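Side-chain contacts in Xaa-Pro dipeptidase (Mycobacterium tuberculosis, PDB 5E2C), which is probably a metal-dependent aminopeptidase of the prolidase family, seen here as its creatinase/prolidase N-terminal domain alone: residues A[9-12]-A[13-17]; A[26-29]-A[30-34]. All coordinates share one frame; numbering follows the deposited sequence. Where two conformers were deposited one is given.

Contact 1 of 2, residues A[9-12]-A[13-17]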
ATOM      1  N   LYS A   9     -13.085 -17.405 -10.553  1.00 14.13           N
ATOM      2  CA  LYS A   9     -14.446 -16.896 -10.754  1.00 15.47           C
ATOM      3  C   LYS A   9     -15.405 -17.461  -9.717  1.00 16.41           C
ATOM      4  O   LYS A   9     -16.228 -16.732  -9.184  1.00 15.85           O
ATOM      5  CB  LYS A   9     -14.960 -17.209 -12.154  1.00 15.87           C
ATOM      6  CG  LYS A   9     -14.212 -16.450 -13.229  1.00 15.79           C
ATOM      7  CD  LYS A   9     -14.855 -16.662 -14.587  1.00 18.07           C
ATOM      8  CE  LYS A   9     -14.116 -15.868 -15.644  1.00 19.53           C
ATOM      9  NZ  LYS A   9     -14.931 -15.695 -16.858  1.00 21.77           N
ATOM     10  N   ALA A  10     -15.278 -18.744  -9.416  1.00 16.94           N
ATOM     11  CA  ALA A  10     -16.135 -19.358  -8.409  1.00 19.58           C
ATOM     12  C   ALA A  10     -15.932 -18.699  -7.047  1.00 18.08           C
ATOM     13  O   ALA A  10     -16.895 -18.466  -6.305  1.00 20.83           O
ATOM     14  CB  ALA A  10     -15.863 -20.855  -8.320  1.00 21.61           C
ATOM     15  N   GLN A  11     -14.684 -18.407  -6.699  1.00 15.79           N
ATOM     16  CA  GLN A  11     -14.402 -17.760  -5.421  1.00 18.30           C
ATOM     17  C   GLN A  11     -14.847 -16.288  -5.394  1.00 18.34           C
ATOM     18  O   GLN A  11     -15.338 -15.796  -4.371  1.00 19.46           O
ATOM     19  CB  GLN A  11     -12.925 -17.871  -5.049  1.00 20.27           C
ATOM     20  CG  GLN A  11     -12.679 -17.539  -3.589  1.00 25.76           C
ATOM     21  CD  GLN A  11     -13.548 -18.387  -2.673  1.00 29.72           C
ATOM     22  OE1 GLN A  11     -13.467 -19.609  -2.706  1.00 29.20           O
ATOM     23  NE2 GLN A  11     -14.416 -17.737  -1.881  1.00 35.47           N
ATOM     24  N   ILE A  12     -14.690 -15.601  -6.520  1.00 14.38           N
ATOM     25  CA  ILE A  12     -15.157 -14.237  -6.646  1.00 15.18           C
ATOM     26  C   ILE A  12     -16.665 -14.223  -6.337  1.00 17.85           C
ATOM     27  O   ILE A  12     -17.145 -13.431  -5.521  1.00 15.89           O
ATOM     28  CB  ILE A  12     -14.850 -13.673  -8.060  1.00 16.11           C
ATOM     29  CG1 ILE A  12     -13.332 -13.521  -8.237  1.00 16.36           C
ATOM     30  CG2 ILE A  12     -15.508 -12.322  -8.296  1.00 17.26           C
ATOM     31  CD1 ILE A  12     -12.921 -13.094  -9.628  1.00 17.25           C
ATOM     32  N   ALA A  13     -17.401 -15.125  -6.974  1.00 19.02           N
ATOM     33  CA  ALA A  13     -18.851 -15.168  -6.807  1.00 20.42           C
ATOM     34  C   ALA A  13     -19.223 -15.538  -5.378  1.00 21.30           C
ATOM     35  O   ALA A  13     -20.137 -14.938  -4.790  1.00 23.76           O
ATOM     36  CB  ALA A  13     -19.469 -16.140  -7.801  1.00 20.84           C
ATOM     37  N   ALA A  14     -18.512 -16.509  -4.811  1.00 22.23           N
ATOM     38  CA  ALA A  14     -18.749 -16.938  -3.428  1.00 21.97           C
ATOM     39  C   ALA A  14     -18.493 -15.832  -2.407  1.00 25.00           C
ATOM     40  O   ALA A  14     -19.081 -15.837  -1.324  1.00 26.62           O
ATOM     41  CB  ALA A  14     -17.885 -18.140  -3.095  1.00 22.48           C
ATOM     42  N   SER A  15     -17.606 -14.896  -2.752  1.00 21.89           N
ATOM     43  CA  SER A  15     -17.266 -13.785  -1.879  1.00 21.04           C
ATOM     44  C   SER A  15     -18.220 -12.599  -2.070  1.00 19.40           C
ATOM     45  O   SER A  15     -18.049 -11.555  -1.438  1.00 22.30           O
ATOM     46  CB  SER A  15     -15.831 -13.331  -2.159  1.00 21.97           C
ATOM     47  OG  SER A  15     -14.913 -14.325  -1.764  1.00 26.88           O
ATOM     48  N   GLY A  16     -19.212 -12.744  -2.943  1.00 19.70           N
ATOM     49  CA  GLY A  16     -20.187 -11.677  -3.191  1.00 20.28           C
ATOM     50  C   GLY A  16     -19.669 -10.547  -4.067  1.00 20.13           C
ATOM     51  O   GLY A  16     -20.204  -9.435  -4.034  1.00 19.28           O
ATOM     52  N   LEU A  17     -18.640 -10.832  -4.866  1.00 16.85           N
ATOM     53  CA  LEU A  17     -18.069  -9.852  -5.791  1.00 14.93           C
ATOM     54  C   LEU A  17     -18.484 -10.129  -7.233  1.00 13.78           C
ATOM     55  O   LEU A  17     -18.773 -11.268  -7.593  1.00 15.65           O
ATOM     56  CB  LEU A  17     -16.532  -9.883  -5.718  1.00 14.77           C
ATOM     57  CG  LEU A  17     -15.889  -9.764  -4.337  1.00 16.02           C
ATOM     58  CD1 LEU A  17     -14.411 -10.145  -4.406  1.00 16.53           C
ATOM     59  CD2 LEU A  17     -16.082  -8.358  -3.812  1.00 17.02           C
TER

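Contact 2 of 2, residues A[26-29]-A[30-34]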
ATOM      1  N   ILE A  26       2.794 -11.881  -8.153  1.00 13.39           N
ATOM      2  CA  ILE A  26       2.761 -13.327  -7.978  1.00 13.22           C
ATOM      3  C   ILE A  26       1.411 -13.859  -8.438  1.00 10.98           C
ATOM      4  O   ILE A  26       1.328 -14.850  -9.135  1.00  9.90           O
ATOM      5  CB  ILE A  26       3.023 -13.739  -6.505  1.00 15.60           C
ATOM      6  CG1 ILE A  26       4.441 -13.350  -6.092  1.00 20.20           C
ATOM      7  CG2 ILE A  26       2.825 -15.235  -6.321  1.00 17.23           C
ATOM      8  CD1 ILE A  26       4.704 -13.482  -4.598  1.00 22.08           C
ATOM      9  N   ASN A  27       0.336 -13.177  -8.059  1.00 10.14           N
ATOM     10  CA  ASN A  27      -0.992 -13.616  -8.443  1.00  9.79           C
ATOM     11  C   ASN A  27      -1.333 -13.355  -9.905  1.00 10.36           C
ATOM     12  O   ASN A  27      -2.073 -14.135 -10.537  1.00 11.11           O
ATOM     13  CB  ASN A  27      -2.013 -12.967  -7.512  1.00 10.24           C
ATOM     14  CG  ASN A  27      -1.901 -13.501  -6.106  1.00 11.41           C
ATOM     15  OD1 ASN A  27      -1.349 -14.597  -5.878  1.00 12.49           O
ATOM     16  ND2 ASN A  27      -2.415 -12.750  -5.156  1.00 11.77           N
ATOM     17  N   VAL A  28      -0.826 -12.251 -10.438  1.00  8.96           N
ATOM     18  CA  VAL A  28      -1.002 -11.950 -11.857  1.00  9.31           C
ATOM     19  C   VAL A  28      -0.344 -13.071 -12.670  1.00 10.33           C
ATOM     20  O   VAL A  28      -0.956 -13.622 -13.582  1.00  9.73           O
ATOM     21  CB  VAL A  28      -0.395 -10.588 -12.234  1.00  9.08           C
ATOM     22  CG1 VAL A  28      -0.371 -10.394 -13.737  1.00 10.02           C
ATOM     23  CG2 VAL A  28      -1.158  -9.432 -11.598  1.00  9.11           C
ATOM     24  N   ARG A  29       0.891 -13.408 -12.308  0.50 11.31           N
ATOM     25  CA  ARG A  29       1.621 -14.469 -12.989  0.50 12.49           C
ATOM     26  C   ARG A  29       0.877 -15.810 -12.902  0.50 11.80           C
ATOM     27  O   ARG A  29       0.742 -16.523 -13.904  0.50 11.65           O
ATOM     28  CB  ARG A  29       3.028 -14.592 -12.399  0.50 14.47           C
ATOM     29  CG  ARG A  29       3.976 -15.451 -13.213  0.50 16.41           C
ATOM     30  CD  ARG A  29       5.402 -15.349 -12.692  0.50 17.67           C
ATOM     31  NE  ARG A  29       5.543 -15.934 -11.360  0.50 20.71           N
ATOM     32  CZ  ARG A  29       5.840 -15.253 -10.254  0.50 23.07           C
ATOM     33  NH1 ARG A  29       6.037 -13.938 -10.294  0.50 25.55           N
ATOM     34  NH2 ARG A  29       5.936 -15.893  -9.097  0.50 20.63           N
ATOM     35  N   TYR A  30       0.378 -16.137 -11.710  1.00 10.94           N
ATOM     36  CA  TYR A  30      -0.349 -17.399 -11.485  1.00 11.35           C
ATOM     37  C   TYR A  30      -1.559 -17.529 -12.410  1.00 10.55           C
ATOM     38  O   TYR A  30      -1.797 -18.591 -13.003  1.00 10.26           O
ATOM     39  CB  TYR A  30      -0.779 -17.495 -10.020  1.00 12.39           C
ATOM     40  CG  TYR A  30      -1.527 -18.745  -9.682  1.00 15.32           C
ATOM     41  CD1 TYR A  30      -0.868 -19.961  -9.598  1.00 17.17           C
ATOM     42  CD2 TYR A  30      -2.901 -18.722  -9.475  1.00 16.41           C
ATOM     43  CE1 TYR A  30      -1.554 -21.119  -9.299  1.00 18.94           C
ATOM     44  CE2 TYR A  30      -3.600 -19.879  -9.159  1.00 17.63           C
ATOM     45  CZ  TYR A  30      -2.919 -21.076  -9.087  1.00 18.76           C
ATOM     46  OH  TYR A  30      -3.603 -22.226  -8.790  1.00 22.17           O
ATOM     47  N   LEU A  31      -2.298 -16.427 -12.564  1.00  8.76           N
ATOM     48  CA  LEU A  31      -3.522 -16.420 -13.316  1.00  9.02           C
ATOM     49  C   LEU A  31      -3.392 -16.210 -14.816  1.00 10.89           C
ATOM     50  O   LEU A  31      -4.324 -16.512 -15.540  1.00 12.29           O
ATOM     51  CB  LEU A  31      -4.461 -15.324 -12.769  1.00  9.12           C
ATOM     52  CG  LEU A  31      -4.879 -15.545 -11.311  1.00  9.02           C
ATOM     53  CD1 LEU A  31      -5.486 -14.261 -10.767  1.00  9.68           C
ATOM     54  CD2 LEU A  31      -5.853 -16.692 -11.198  1.00 10.19           C
ATOM     55  N   SER A  32      -2.275 -15.653 -15.270  1.00 11.67           N
ATOM     56  CA  SER A  32      -2.162 -15.234 -16.667  1.00 11.65           C
ATOM     57  C   SER A  32      -0.918 -15.757 -17.377  1.00 11.48           C
ATOM     58  O   SER A  32      -0.869 -15.722 -18.592  1.00 12.82           O
ATOM     59  CB  SER A  32      -2.149 -13.717 -16.756  1.00 12.10           C
ATOM     60  OG  SER A  32      -0.901 -13.199 -16.315  1.00 13.09           O
ATOM     61  N   GLY A  33       0.084 -16.183 -16.631  1.00 10.08           N
ATOM     62  CA  GLY A  33       1.375 -16.553 -17.223  1.00 11.04           C
ATOM     63  C   GLY A  33       2.281 -15.363 -17.525  1.00 10.99           C
ATOM     64  O   GLY A  33       3.443 -15.532 -17.923  1.00 12.69           O
ATOM     65  N   PHE A  34       1.794 -14.153 -17.295  1.00 10.62           N
ATOM     66  CA  PHE A  34       2.584 -12.946 -17.563  1.00 10.52           C
ATOM     67  C   PHE A  34       3.508 -12.632 -16.391  1.00 10.99           C
ATOM     68  O   PHE A  34       3.055 -12.539 -15.252  1.00 11.53           O
ATOM     69  CB  PHE A  34       1.661 -11.762 -17.826  1.00 11.24           C
ATOM     70  CG  PHE A  34       2.383 -10.471 -18.030  1.00 11.21           C
ATOM     71  CD1 PHE A  34       3.192 -10.291 -19.142  1.00 12.34           C
ATOM     72  CD2 PHE A  34       2.283  -9.446 -17.104  1.00 12.55           C
ATOM     73  CE1 PHE A  34       3.857  -9.098 -19.351  1.00 13.70           C
ATOM     74  CE2 PHE A  34       2.956  -8.244 -17.300  1.00 13.84           C
ATOM     75  CZ  PHE A  34       3.746  -8.071 -18.424  1.00 13.22           C
TER

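Contact 1 of 2, residues A[9-12]-A[13-17]
Ser15 and Gln11 meet where helix 3-14 runs out. The carbonyl oxygen of Gln11 takes two donors from the one serine, the backbone amide, with Ser15 N 2.9 Å from Gln11 O, and the hydroxyl, with Ser15 OG 3.0 Å from Gln11 O. The two come in from opposite faces of the carbonyl plane, so the acceptor is held between them. The serine torsion makes this double grip possible: chi1 of -68° sets OG beside its own backbone N, and both groups point back up the helix. Gln11 folds over the same spot, since its chain bends at chi2 (54°) and carries NE2 to 3.7 Å from the methyl CB of Ala14; around it, Thr125 and Ser128 touch the glutamine as well.

Ile12 makes the next link. Its carbonyl oxygen passes over the usual partner and accepts from an amide five residues on, Leu17 N lying 3.1 Å from Ile12 O, while Ser15 N gives it a weak second bond. On the buried side, Ile12 CG2 packs 3.7 Å from Leu17 CB, an apolar touch that crosses the helix end. Val43 and Ala45 receive the isoleucine, and Ala122 the leucine, so this apolar side faces the body of the domain. On the preceding turn, Lys9 stretches out until NZ donates to the carbonyl oxygens of Asp46 and Arg48.

What closes the helix is Gly16, whose positive phi (77°) turns the chain while Gly16 N bonds to Ala13 O at 3.0 Å. With the Leu17-to-Ile12 bond and the Ile12-Leu17 apolar contact that usually goes with it, this makes a Schellman motif, ending the first helix just before strand 19-22.

Contact 2 of 2, residues A[26-29]-A[30-34]
The ring of Phe34 meets Val28 at its edge: Val28 CG1 lies near the ring plane, 4.4 Å from Phe34 CD2, a loose apolar touch. Leu52 and Thr54 of strand 51-54, with Ala62 and Gln65 of helix 59-65, also border this buried residue. The ring of Tyr30 swings clear of residues 26-29 and makes a cation-pi contact with Arg130. The buried amide of Asn27 turns from the 30-34 segment, its ND2 donating to Glu96 and Glu127, while OD1 takes a weak bond from Arg130.

Ser32, the last residue of the helix, turns its hydroxyl back over the final turn. Its chi1 of 74° tucks OG over its own backbone, flanked by N and C, and Ser32 OG donates to Val28 O at 2.8 Å, from above the carbonyl plane (48° out of it). The hydroxyl oxygen in turn accepts from Phe34 N, 3.0 Å from Ser32 OG, which makes an ST turn. Gly33, at positive phi, donates its amide, and Gly33 N lies 2.8 Å from Arg29 O; the returning chain brings Phe34 O to 3.3 Å from Arg29 CA in a CH...O contact.

Thus the hydroxyl proton of Ser32 is spent on Val28 O while its oxygen accepts from Phe34 N, and the backbone meets both roles of this buried group.

Contacts 1 and 2 are two solutions to one problem, how a helix ends at a glycine of positive phi. Along the chain contact 1 comes first, and strand 19-22 separates the two in sequence; their centres lie 19 Å apart and their nearest atoms about 7 Å, so they do not touch. A serine just before the glycine returns its hydroxyl to a carbonyl four residues back in both, yet only contact 1 completes a Schellman motif, whereas contact 2 adds an ST turn. Arg4 and Arg5, from the helix that contact 1 closes, donate to carbonyls of Tyr30 and Leu31. No metal or ligand lies at either contact; the peptidase domain, which probably carries the metal-dependent catalytic site, is absent from this chain.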